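Local coordinates for catalase-3 (Neurospora crassa, PDB 4AJ9), which breaks hydrogen peroxide down into water and dioxygen at a heme centre, and so probably protects cells from its toxic effects, at residues Leu187-Trp192 with Gln444-Phe449; Asp289-Lys295 with Ser435-Asp440; Ala550-Leu555 with Gln654-Ile658. All coordinates share one frame; numbering follows the deposited sequence.

Contact 1 (Leu187-Trp192 with Gln444-Phe449)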
loop_
_atom_site.group_PDB
_atom_site.type_symbol
_atom_site.label_atom_id
_atom_site.label_comp_id
_atom_site.label_asym_id
_atom_site.label_seq_id
_atom_site.Cartn_x
_atom_site.Cartn_y
_atom_site.Cartn_z
ATOM N N LEU C 187 -37.059 -3.010 -6.241
ATOM C CA LEU C 187 -38.040 -2.188 -6.952
ATOM C C LEU C 187 -38.421 -0.923 -6.192
ATOM O O LEU C 187 -38.784 0.100 -6.795
ATOM C CB LEU C 187 -39.286 -3.001 -7.305
ATOM C CG LEU C 187 -39.013 -4.103 -8.328
ATOM C CD1 LEU C 187 -40.174 -5.081 -8.373
ATOM C CD2 LEU C 187 -38.722 -3.519 -9.718
ATOM N N HIS C 188 -38.332 -0.967 -4.871
ATOM C CA HIS C 188 -38.789 0.182 -4.096
ATOM C C HIS C 188 -37.817 1.335 -4.272
ATOM O O HIS C 188 -38.202 2.425 -4.710
ATOM C CB HIS C 188 -39.011 -0.165 -2.616
ATOM C CG HIS C 188 -39.778 0.883 -1.858
ATOM N ND1 HIS C 188 -40.023 0.796 -0.502
ATOM C CD2 HIS C 188 -40.347 2.043 -2.268
ATOM C CE1 HIS C 188 -40.705 1.859 -0.111
ATOM N NE2 HIS C 188 -40.912 2.634 -1.163
ATOM N N THR C 189 -36.551 1.100 -3.954
ATOM C CA THR C 189 -35.553 2.139 -4.131
ATOM C C THR C 189 -35.511 2.583 -5.589
ATOM O O THR C 189 -35.315 3.759 -5.878
ATOM C CB THR C 189 -34.154 1.681 -3.650
ATOM O OG1 THR C 189 -34.228 1.322 -2.269
ATOM C CG2 THR C 189 -33.126 2.808 -3.804
ATOM N N LEU C 190 -35.731 1.649 -6.514
ATOM C CA LEU C 190 -35.749 1.999 -7.925
ATOM C C LEU C 190 -36.786 3.099 -8.218
ATOM O O LEU C 190 -36.473 4.103 -8.859
ATOM C CB LEU C 190 -35.995 0.755 -8.786
ATOM C CG LEU C 190 -36.042 0.957 -10.305
ATOM C CD1 LEU C 190 -34.716 1.510 -10.865
ATOM C CD2 LEU C 190 -36.423 -0.350 -10.980
ATOM N N PHE C 191 -38.013 2.919 -7.737
ATOM C CA PHE C 191 -39.073 3.913 -7.943
ATOM C C PHE C 191 -38.678 5.289 -7.397
ATOM O O PHE C 191 -38.935 6.320 -8.024
ATOM C CB PHE C 191 -40.397 3.433 -7.322
ATOM C CG PHE C 191 -41.272 2.664 -8.276
ATOM C CD1 PHE C 191 -40.783 1.552 -8.946
ATOM C CD2 PHE C 191 -42.570 3.074 -8.532
ATOM C CE1 PHE C 191 -41.579 0.861 -9.838
ATOM C CE2 PHE C 191 -43.370 2.386 -9.425
ATOM C CZ PHE C 191 -42.873 1.281 -10.081
ATOM N N TRP C 192 -38.055 5.309 -6.224
ATOM C CA TRP C 192 -37.581 6.564 -5.655
ATOM C C TRP C 192 -36.501 7.189 -6.548
ATOM O O TRP C 192 -36.474 8.408 -6.751
ATOM C CB TRP C 192 -37.001 6.346 -4.255
ATOM C CG TRP C 192 -38.026 6.203 -3.131
ATOM C CD1 TRP C 192 -38.666 5.055 -2.750
ATOM C CD2 TRP C 192 -38.488 7.235 -2.236
ATOM N NE1 TRP C 192 -39.500 5.311 -1.682
ATOM C CE2 TRP C 192 -39.407 6.635 -1.346
ATOM C CE3 TRP C 192 -38.204 8.597 -2.093
ATOM C CZ2 TRP C 192 -40.054 7.351 -0.337
ATOM C CZ3 TRP C 192 -38.857 9.313 -1.096
ATOM C CH2 TRP C 192 -39.766 8.683 -0.225
ATOM N N GLN C 444 -44.978 -1.520 -0.941
ATOM C CA GLN C 444 -44.517 -0.159 -0.710
ATOM C C GLN C 444 -44.130 0.622 -1.964
ATOM O O GLN C 444 -44.361 1.824 -2.029
ATOM C CB GLN C 444 -43.456 -0.090 0.391
ATOM C CG GLN C 444 -44.068 -0.332 1.746
ATOM C CD GLN C 444 -43.266 0.270 2.865
ATOM O OE1 GLN C 444 -42.153 0.777 2.655
ATOM N NE2 GLN C 444 -43.810 0.208 4.067
ATOM N N PRO C 445 -43.543 -0.050 -2.963
ATOM C CA PRO C 445 -43.387 0.689 -4.218
ATOM C C PRO C 445 -44.733 1.227 -4.687
ATOM O O PRO C 445 -44.817 2.381 -5.111
ATOM C CB PRO C 445 -42.860 -0.372 -5.180
ATOM C CG PRO C 445 -42.065 -1.289 -4.301
ATOM C CD PRO C 445 -42.842 -1.349 -2.993
ATOM N N ARG C 446 -45.776 0.407 -4.600
ATOM C CA ARG C 446 -47.121 0.885 -4.916
ATOM C C ARG C 446 -47.543 2.054 -4.018
ATOM O O ARG C 446 -48.024 3.073 -4.504
ATOM C CB ARG C 446 -48.140 -0.251 -4.845
ATOM C CG ARG C 446 -49.563 0.189 -5.170
ATOM C CD ARG C 446 -49.655 0.822 -6.547
ATOM N NE ARG C 446 -51.035 1.191 -6.853
ATOM C CZ ARG C 446 -51.899 0.396 -7.476
ATOM N NH1 ARG C 446 -51.519 -0.808 -7.892
ATOM N NH2 ARG C 446 -53.142 0.818 -7.702
ATOM N N LEU C 447 -47.342 1.912 -2.709
ATOM C CA LEU C 447 -47.632 2.992 -1.772
ATOM C C LEU C 447 -46.963 4.303 -2.189
ATOM O O LEU C 447 -47.570 5.376 -2.126
ATOM C CB LEU C 447 -47.182 2.598 -0.356
ATOM C CG LEU C 447 -47.338 3.633 0.761
ATOM C CD1 LEU C 447 -48.810 3.950 1.027
ATOM C CD2 LEU C 447 -46.658 3.162 2.050
ATOM N N PHE C 448 -45.701 4.215 -2.597
ATOM C CA PHE C 448 -44.943 5.404 -2.959
ATOM C C PHE C 448 -45.502 6.042 -4.230
ATOM O O PHE C 448 -45.768 7.244 -4.272
ATOM C CB PHE C 448 -43.462 5.054 -3.123
ATOM C CG PHE C 448 -42.643 6.155 -3.716
ATOM C CD1 PHE C 448 -42.273 7.252 -2.947
ATOM C CD2 PHE C 448 -42.219 6.082 -5.039
ATOM C CE1 PHE C 448 -41.509 8.270 -3.490
ATOM C CE2 PHE C 448 -41.454 7.091 -5.590
ATOM C CZ PHE C 448 -41.101 8.189 -4.823
ATOM N N PHE C 449 -45.701 5.228 -5.257
ATOM C CA PHE C 449 -46.260 5.724 -6.505
ATOM C C PHE C 449 -47.642 6.376 -6.290
ATOM O O PHE C 449 -47.917 7.458 -6.825
ATOM C CB PHE C 449 -46.333 4.601 -7.540
ATOM C CG PHE C 449 -46.801 5.062 -8.888
ATOM C CD1 PHE C 449 -45.915 5.609 -9.793
ATOM C CD2 PHE C 449 -48.139 4.959 -9.244
ATOM C CE1 PHE C 449 -46.350 6.047 -11.041
ATOM C CE2 PHE C 449 -48.579 5.393 -10.487
ATOM C CZ PHE C 449 -47.685 5.937 -11.385
#

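Contact 2 (Asp289-Lys295 with Ser435-Asp440)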
loop_
_atom_site.group_PDB
_atom_site.type_symbol
_atom_site.label_atom_id
_atom_site.label_comp_id
_atom_site.label_asym_id
_atom_site.label_seq_id
_atom_site.Cartn_x
_atom_site.Cartn_y
_atom_site.Cartn_z
ATOM N N ASP C 289 -41.676 -5.643 8.561
ATOM C CA ASP C 289 -40.704 -5.863 9.626
ATOM C C ASP C 289 -39.730 -4.691 9.660
ATOM O O ASP C 289 -39.082 -4.385 8.656
ATOM C CB ASP C 289 -39.959 -7.176 9.354
ATOM C CG ASP C 289 -39.132 -7.646 10.539
ATOM O OD1 ASP C 289 -38.614 -6.798 11.293
ATOM O OD2 ASP C 289 -39.000 -8.879 10.704
ATOM N N LEU C 290 -39.622 -4.027 10.810
ATOM C CA LEU C 290 -38.775 -2.834 10.905
ATOM C C LEU C 290 -37.274 -3.131 10.787
ATOM O O LEU C 290 -36.450 -2.215 10.759
ATOM C CB LEU C 290 -39.103 -2.016 12.161
ATOM C CG LEU C 290 -40.174 -0.952 11.907
ATOM C CD1 LEU C 290 -40.860 -0.489 13.205
ATOM C CD2 LEU C 290 -39.552 0.223 11.165
ATOM N N LEU C 291 -36.924 -4.408 10.687
ATOM C CA LEU C 291 -35.542 -4.796 10.429
ATOM C C LEU C 291 -35.267 -4.819 8.919
ATOM O O LEU C 291 -34.139 -5.036 8.493
ATOM C CB LEU C 291 -35.239 -6.169 11.035
ATOM C CG LEU C 291 -35.349 -6.349 12.554
ATOM C CD1 LEU C 291 -35.021 -7.798 12.924
ATOM C CD2 LEU C 291 -34.442 -5.385 13.310
ATOM N N ASP C 292 -36.310 -4.575 8.128
ATOM C CA ASP C 292 -36.260 -4.649 6.673
ATOM C C ASP C 292 -35.994 -3.262 6.075
ATOM O O ASP C 292 -36.874 -2.401 6.077
ATOM C CB ASP C 292 -37.594 -5.201 6.139
ATOM C CG ASP C 292 -37.608 -5.385 4.629
ATOM O OD1 ASP C 292 -36.717 -4.848 3.924
ATOM O OD2 ASP C 292 -38.539 -6.063 4.134
ATOM N N PRO C 293 -34.788 -3.064 5.521
ATOM C CA PRO C 293 -34.361 -1.761 4.998
ATOM C C PRO C 293 -35.006 -1.401 3.659
ATOM O O PRO C 293 -34.734 -0.313 3.121
ATOM C CB PRO C 293 -32.849 -1.950 4.815
ATOM C CG PRO C 293 -32.712 -3.401 4.473
ATOM C CD PRO C 293 -33.779 -4.112 5.287
ATOM N N THR C 294 -35.829 -2.294 3.114
ATOM C CA THR C 294 -36.535 -1.985 1.876
ATOM C C THR C 294 -37.888 -1.356 2.174
ATOM O O THR C 294 -38.672 -1.127 1.263
ATOM C CB THR C 294 -36.744 -3.247 0.979
ATOM O OG1 THR C 294 -37.638 -4.164 1.627
ATOM C CG2 THR C 294 -35.396 -3.957 0.707
ATOM N N LYS C 295 -38.156 -1.089 3.451
ATOM C CA LYS C 295 -39.438 -0.533 3.869
ATOM C C LYS C 295 -39.207 0.750 4.657
ATOM O O LYS C 295 -38.218 0.861 5.379
ATOM C CB LYS C 295 -40.193 -1.522 4.761
ATOM C CG LYS C 295 -40.323 -2.945 4.219
ATOM C CD LYS C 295 -41.461 -3.072 3.227
ATOM C CE LYS C 295 -41.682 -4.533 2.824
ATOM N NZ LYS C 295 -40.443 -5.171 2.300
ATOM N N SER C 435 -35.760 -13.783 7.121
ATOM C CA SER C 435 -37.091 -13.903 7.697
ATOM C C SER C 435 -38.173 -13.792 6.630
ATOM O O SER C 435 -38.114 -12.912 5.774
ATOM C CB SER C 435 -37.299 -12.792 8.723
ATOM O OG SER C 435 -38.559 -12.916 9.349
ATOM N N ALA C 436 -39.169 -14.670 6.694
ATOM C CA ALA C 436 -40.295 -14.609 5.772
ATOM C C ALA C 436 -41.015 -13.260 5.881
ATOM O O ALA C 436 -41.738 -12.867 4.967
ATOM C CB ALA C 436 -41.262 -15.763 6.014
ATOM N N THR C 437 -40.800 -12.549 6.989
ATOM C CA THR C 437 -41.408 -11.230 7.189
ATOM C C THR C 437 -40.887 -10.205 6.178
ATOM O O THR C 437 -41.438 -9.109 6.059
ATOM C CB THR C 437 -41.168 -10.678 8.625
ATOM O OG1 THR C 437 -39.758 -10.584 8.891
ATOM C CG2 THR C 437 -41.817 -11.574 9.670
ATOM N N PHE C 438 -39.825 -10.572 5.461
ATOM C CA PHE C 438 -39.168 -9.689 4.501
ATOM C C PHE C 438 -39.747 -9.880 3.093
ATOM O O PHE C 438 -39.355 -9.179 2.162
ATOM C CB PHE C 438 -37.648 -9.981 4.469
ATOM C CG PHE C 438 -36.848 -9.306 5.573
ATOM C CD1 PHE C 438 -37.335 -9.221 6.874
ATOM C CD2 PHE C 438 -35.591 -8.770 5.302
ATOM C CE1 PHE C 438 -36.590 -8.604 7.878
ATOM C CE2 PHE C 438 -34.841 -8.153 6.299
ATOM C CZ PHE C 438 -35.335 -8.066 7.591
ATOM N N ASP C 439 -40.692 -10.813 2.949
ATOM C CA ASP C 439 -41.122 -11.317 1.636
ATOM C C ASP C 439 -41.824 -10.349 0.665
ATOM O O ASP C 439 -41.833 -10.596 -0.542
ATOM C CB ASP C 439 -42.003 -12.564 1.806
ATOM C CG ASP C 439 -41.198 -13.818 2.104
ATOM O OD1 ASP C 439 -39.953 -13.734 2.103
ATOM O OD2 ASP C 439 -41.813 -14.890 2.319
ATOM N N ASP C 440 -42.423 -9.276 1.173
ATOM C CA ASP C 440 -43.255 -8.406 0.333
ATOM C C ASP C 440 -42.441 -7.311 -0.355
ATOM O O ASP C 440 -41.948 -6.400 0.298
ATOM C CB ASP C 440 -44.391 -7.789 1.161
ATOM C CG ASP C 440 -45.335 -6.925 0.329
ATOM O OD1 ASP C 440 -44.878 -6.247 -0.617
ATOM O OD2 ASP C 440 -46.546 -6.914 0.635
HETATM O O HOH W 1 -40.662 -6.503 5.955
#

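Contact 3 (Ala550-Leu555 with Gln654-Ile658)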
loop_
_atom_site.group_PDB
_atom_site.type_symbol
_atom_site.label_atom_id
_atom_site.label_comp_id
_atom_site.label_asym_id
_atom_site.label_seq_id
_atom_site.Cartn_x
_atom_site.Cartn_y
_atom_site.Cartn_z
ATOM N N ALA C 550 -30.696 47.412 -12.852
ATOM C CA ALA C 550 -31.726 47.785 -11.880
ATOM C C ALA C 550 -32.545 46.564 -11.472
ATOM O O ALA C 550 -32.816 46.338 -10.285
ATOM C CB ALA C 550 -32.635 48.860 -12.457
ATOM N N LEU C 551 -32.939 45.782 -12.470
ATOM C CA LEU C 551 -33.674 44.552 -12.241
ATOM C C LEU C 551 -32.888 43.673 -11.276
ATOM O O LEU C 551 -33.434 43.128 -10.311
ATOM C CB LEU C 551 -33.900 43.836 -13.574
ATOM C CG LEU C 551 -34.589 42.479 -13.556
ATOM C CD1 LEU C 551 -36.016 42.614 -13.068
ATOM C CD2 LEU C 551 -34.554 41.865 -14.943
ATOM N N LYS C 552 -31.588 43.574 -11.531
ATOM C CA LYS C 552 -30.694 42.752 -10.734
ATOM C C LYS C 552 -30.669 43.191 -9.280
ATOM O O LYS C 552 -30.787 42.366 -8.373
ATOM C CB LYS C 552 -29.283 42.804 -11.317
ATOM C CG LYS C 552 -28.249 42.026 -10.523
ATOM C CD LYS C 552 -26.915 42.022 -11.253
ATOM C CE LYS C 552 -25.867 41.230 -10.498
ATOM N NZ LYS C 552 -24.552 41.273 -11.190
ATOM N N GLU C 553 -30.512 44.491 -9.059
ATOM C CA GLU C 553 -30.392 45.006 -7.702
ATOM C C GLU C 553 -31.644 44.745 -6.874
ATOM O O GLU C 553 -31.548 44.457 -5.687
ATOM C CB GLU C 553 -30.031 46.493 -7.703
ATOM C CG GLU C 553 -28.626 46.767 -8.217
ATOM C CD GLU C 553 -28.204 48.212 -8.047
ATOM O OE1 GLU C 553 -29.025 49.016 -7.550
ATOM O OE2 GLU C 553 -27.052 48.541 -8.408
ATOM N N GLN C 554 -32.811 44.839 -7.501
ATOM C CA GLN C 554 -34.059 44.551 -6.803
ATOM C C GLN C 554 -34.152 43.068 -6.470
ATOM O O GLN C 554 -34.457 42.696 -5.333
ATOM C CB GLN C 554 -35.270 44.981 -7.634
ATOM C CG GLN C 554 -35.356 46.478 -7.873
ATOM C CD GLN C 554 -35.311 47.282 -6.585
ATOM O OE1 GLN C 554 -36.085 47.040 -5.655
ATOM N NE2 GLN C 554 -34.395 48.244 -6.523
ATOM N N LEU C 555 -33.893 42.224 -7.465
ATOM C CA LEU C 555 -33.925 40.783 -7.252
ATOM C C LEU C 555 -32.990 40.406 -6.101
ATOM O O LEU C 555 -33.379 39.674 -5.187
ATOM C CB LEU C 555 -33.575 40.031 -8.535
ATOM C CG LEU C 555 -34.652 40.077 -9.616
ATOM C CD1 LEU C 555 -34.128 39.576 -10.961
ATOM C CD2 LEU C 555 -35.881 39.271 -9.177
ATOM N N GLN C 654 -41.124 46.301 -14.993
ATOM C CA GLN C 654 -40.111 45.718 -14.114
ATOM C C GLN C 654 -40.699 45.281 -12.777
ATOM O O GLN C 654 -40.453 44.167 -12.320
ATOM C CB GLN C 654 -38.953 46.692 -13.885
ATOM C CG GLN C 654 -37.958 46.223 -12.830
ATOM C CD GLN C 654 -36.758 47.144 -12.696
ATOM O OE1 GLN C 654 -36.082 47.451 -13.679
ATOM N NE2 GLN C 654 -36.485 47.588 -11.473
ATOM N N ASP C 655 -41.483 46.157 -12.158
ATOM C CA ASP C 655 -42.079 45.853 -10.863
ATOM C C ASP C 655 -42.895 44.562 -10.883
ATOM O O ASP C 655 -42.755 43.731 -9.988
ATOM C CB ASP C 655 -42.932 47.027 -10.361
ATOM C CG ASP C 655 -43.770 47.654 -11.462
ATOM O OD1 ASP C 655 -44.899 47.174 -11.706
ATOM O OD2 ASP C 655 -43.297 48.631 -12.082
ATOM N N GLU C 656 -43.741 44.397 -11.900
ATOM C CA GLU C 656 -44.616 43.227 -11.976
ATOM C C GLU C 656 -43.815 41.950 -12.194
ATOM O O GLU C 656 -44.078 40.930 -11.563
ATOM C CB GLU C 656 -45.631 43.358 -13.116
ATOM C CG GLU C 656 -46.138 44.762 -13.379
ATOM C CD GLU C 656 -46.845 44.870 -14.720
ATOM O OE1 GLU C 656 -47.508 43.887 -15.124
ATOM O OE2 GLU C 656 -46.721 45.926 -15.377
ATOM N N VAL C 657 -42.860 42.013 -13.117
ATOM C CA VAL C 657 -42.010 40.873 -13.456
ATOM C C VAL C 657 -41.262 40.344 -12.238
ATOM O O VAL C 657 -41.201 39.131 -12.009
ATOM C CB VAL C 657 -40.992 41.263 -14.544
ATOM C CG1 VAL C 657 -39.883 40.226 -14.650
ATOM C CG2 VAL C 657 -41.698 41.457 -15.873
ATOM N N ILE C 658 -40.681 41.257 -11.469
ATOM C CA ILE C 658 -39.978 40.893 -10.245
ATOM C C ILE C 658 -40.921 40.170 -9.289
ATOM O O ILE C 658 -40.602 39.089 -8.781
ATOM C CB ILE C 658 -39.375 42.138 -9.565
ATOM C CG1 ILE C 658 -38.250 42.717 -10.429
ATOM C CG2 ILE C 658 -38.875 41.804 -8.176
ATOM C CD1 ILE C 658 -37.839 44.131 -10.054
#

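Contact 1 (Leu187-Trp192 with Gln444-Phe449)
Phe448 lies against Trp192 in a face-to-face stack, the five-membered ring and the phenyl ring having centroids 3.8 Å apart and planes inclined at 25°. Phe448 CB sits near the plane of the His188 imidazole, at its edge, 4.0 Å from His188 NE2; Phe448 CG passes beneath Trp192 NE1. With CG opposite the backbone N (chi1 170°), the ring reaches across to the other helix, where Phe448 CD1 comes within 3.3 Å of Trp192 CE2 and CE1 lies above the centre of the indole. Phe448 CD2 meets Phe191 CB at 3.9 Å, CE2 is 3.6 Å from Phe191 O, and the tip, CZ, lies 3.8 Å from Trp192 CD2. The segments 187-192 and 444-449 run nearly parallel, 19° apart, and this packing joins a helix of the heme-binding catalase domain to one of the helical region that comes later. Nearer the N-terminal ends, Pro445 carries CD over the face of the His188 ring, a CH-pi contact 4.3 Å from its centroid, while His188 ND1 is hydrogen-bonded to Thr294 O. Phe191 turns its ring edge to Phe449, its CE2 4.1 Å from Phe449 CD1, and rests on Leu484 and Ile487 of helix 474-487.

Contact 2 (Asp289-Lys295 with Ser435-Asp440)
Two successive type I beta turns, each led by an aspartate that also forms an Asx turn, set Asp289 and Asp292 against Thr437 and Phe438 of a short 3-10 segment. Thr437 OG1 donates to Asp289 OD2 at 2.6 Å, meeting the anti lone pair of that oxygen, while OD1 of the same carboxylate takes the backbone N of Leu291. Phe438 packs against both aspartates: Asp292 CB stands over the centre of its ring, 3.8 Å from the centroid, with the carboxylate lying almost flat against the ring, planes 11° apart. Asp289 OD2 sits instead at the ring edge, and Phe438 CZ reaches the backbone O of Leu291 at 3.4 Å. Lys295, bent at chi2 and chi4, curls back so that NZ donates to Asp440 O at 2.8 Å, to Asp292 OD2 in a salt bridge, and to Thr294 OG1. One water joins Asp289 N, Asp292 OD2 and Thr437 O. Asp289 OD2 also meets Arg37 of the second subunit in a salt bridge, which brings the tetramer into the network. With a positive partner for each of these two buried carboxylates, both aspartates are probably held in the charged form.

Contact 3 (Ala550-Leu555 with Gln654-Ile658)
Ala550 opens the contact from helix 544-557, its CB lying 3.9 Å from OE1 of Gln654, whose extended side chain reaches across from the first turn of helix 654-667. That glutamine holds CG anti to its own backbone N (chi1 172°), which carries the amide across to the Ala550-Leu551 backbone and the CG of Gln554; no hydrogen bond crosses the interface, and the fit depends on van der Waals contact. One residue on, Leu551 supplies the tightest touch. Leu551 CD1 comes to 3.5 Å from Ile658 CG1, closer than usual for two carbons, and also lies 3.8 Å from Ile658 CD1, the two side chains lying alongside each other and pointing opposite ways. A methylene of Gln654, CG, borders the same methyl. A helical turn later Gln554 presents its aliphatic part: CB meets Ile658 CD1 at 3.6 Å, and CG lies 3.9 Å from Gln654 NE2. A bend at chi2 (-54°) then carries its amide away from the partner helix, where OE1 accepts a hydrogen bond from Lys557. Leu555 ends the walk with CD2 against Ile658 CG2, at 4.0 Å. Ile658 therefore spreads all its branches over one strip of the neighbouring helix, CG1 and CD1 toward Leu551 and Gln554, CG2 toward Leu555. The short segments cross at -42° with axes 10.8 Å apart. Beneath them, Leu551 and Leu555 rest on strand 533-537 and Val657 on strand 627-630, so both helices cover one face of a parallel sheet. Such side-by-side helices on a doubly wound parallel sheet of strand order 3-2-1-4-5-6 are characteristic of the Rossmann-like alpha/beta domain, related to class I glutamine amidotransferases, that long catalases carry at their C terminus.

Following the chain from the N terminus, past the first strands of the heme domain, helix 187-193 opens contact 1; further strands then lead to the loop holding 289-295, which opens contact 2. Contact 2 closes when 435-440 returns to that loop, and a few residues later helix 443-450 closes contact 1 around it, so contact 2 is nested inside contact 1. The two touch directly, Gln444 OE1 packing 3.2 Å from Lys295 CA. Together they fasten the helical region that follows to the heme domain. Contact 3 opens afterwards, in series, and ties together two helices of the C-terminal domain alone, its centre about 42 Å from that of contact 1.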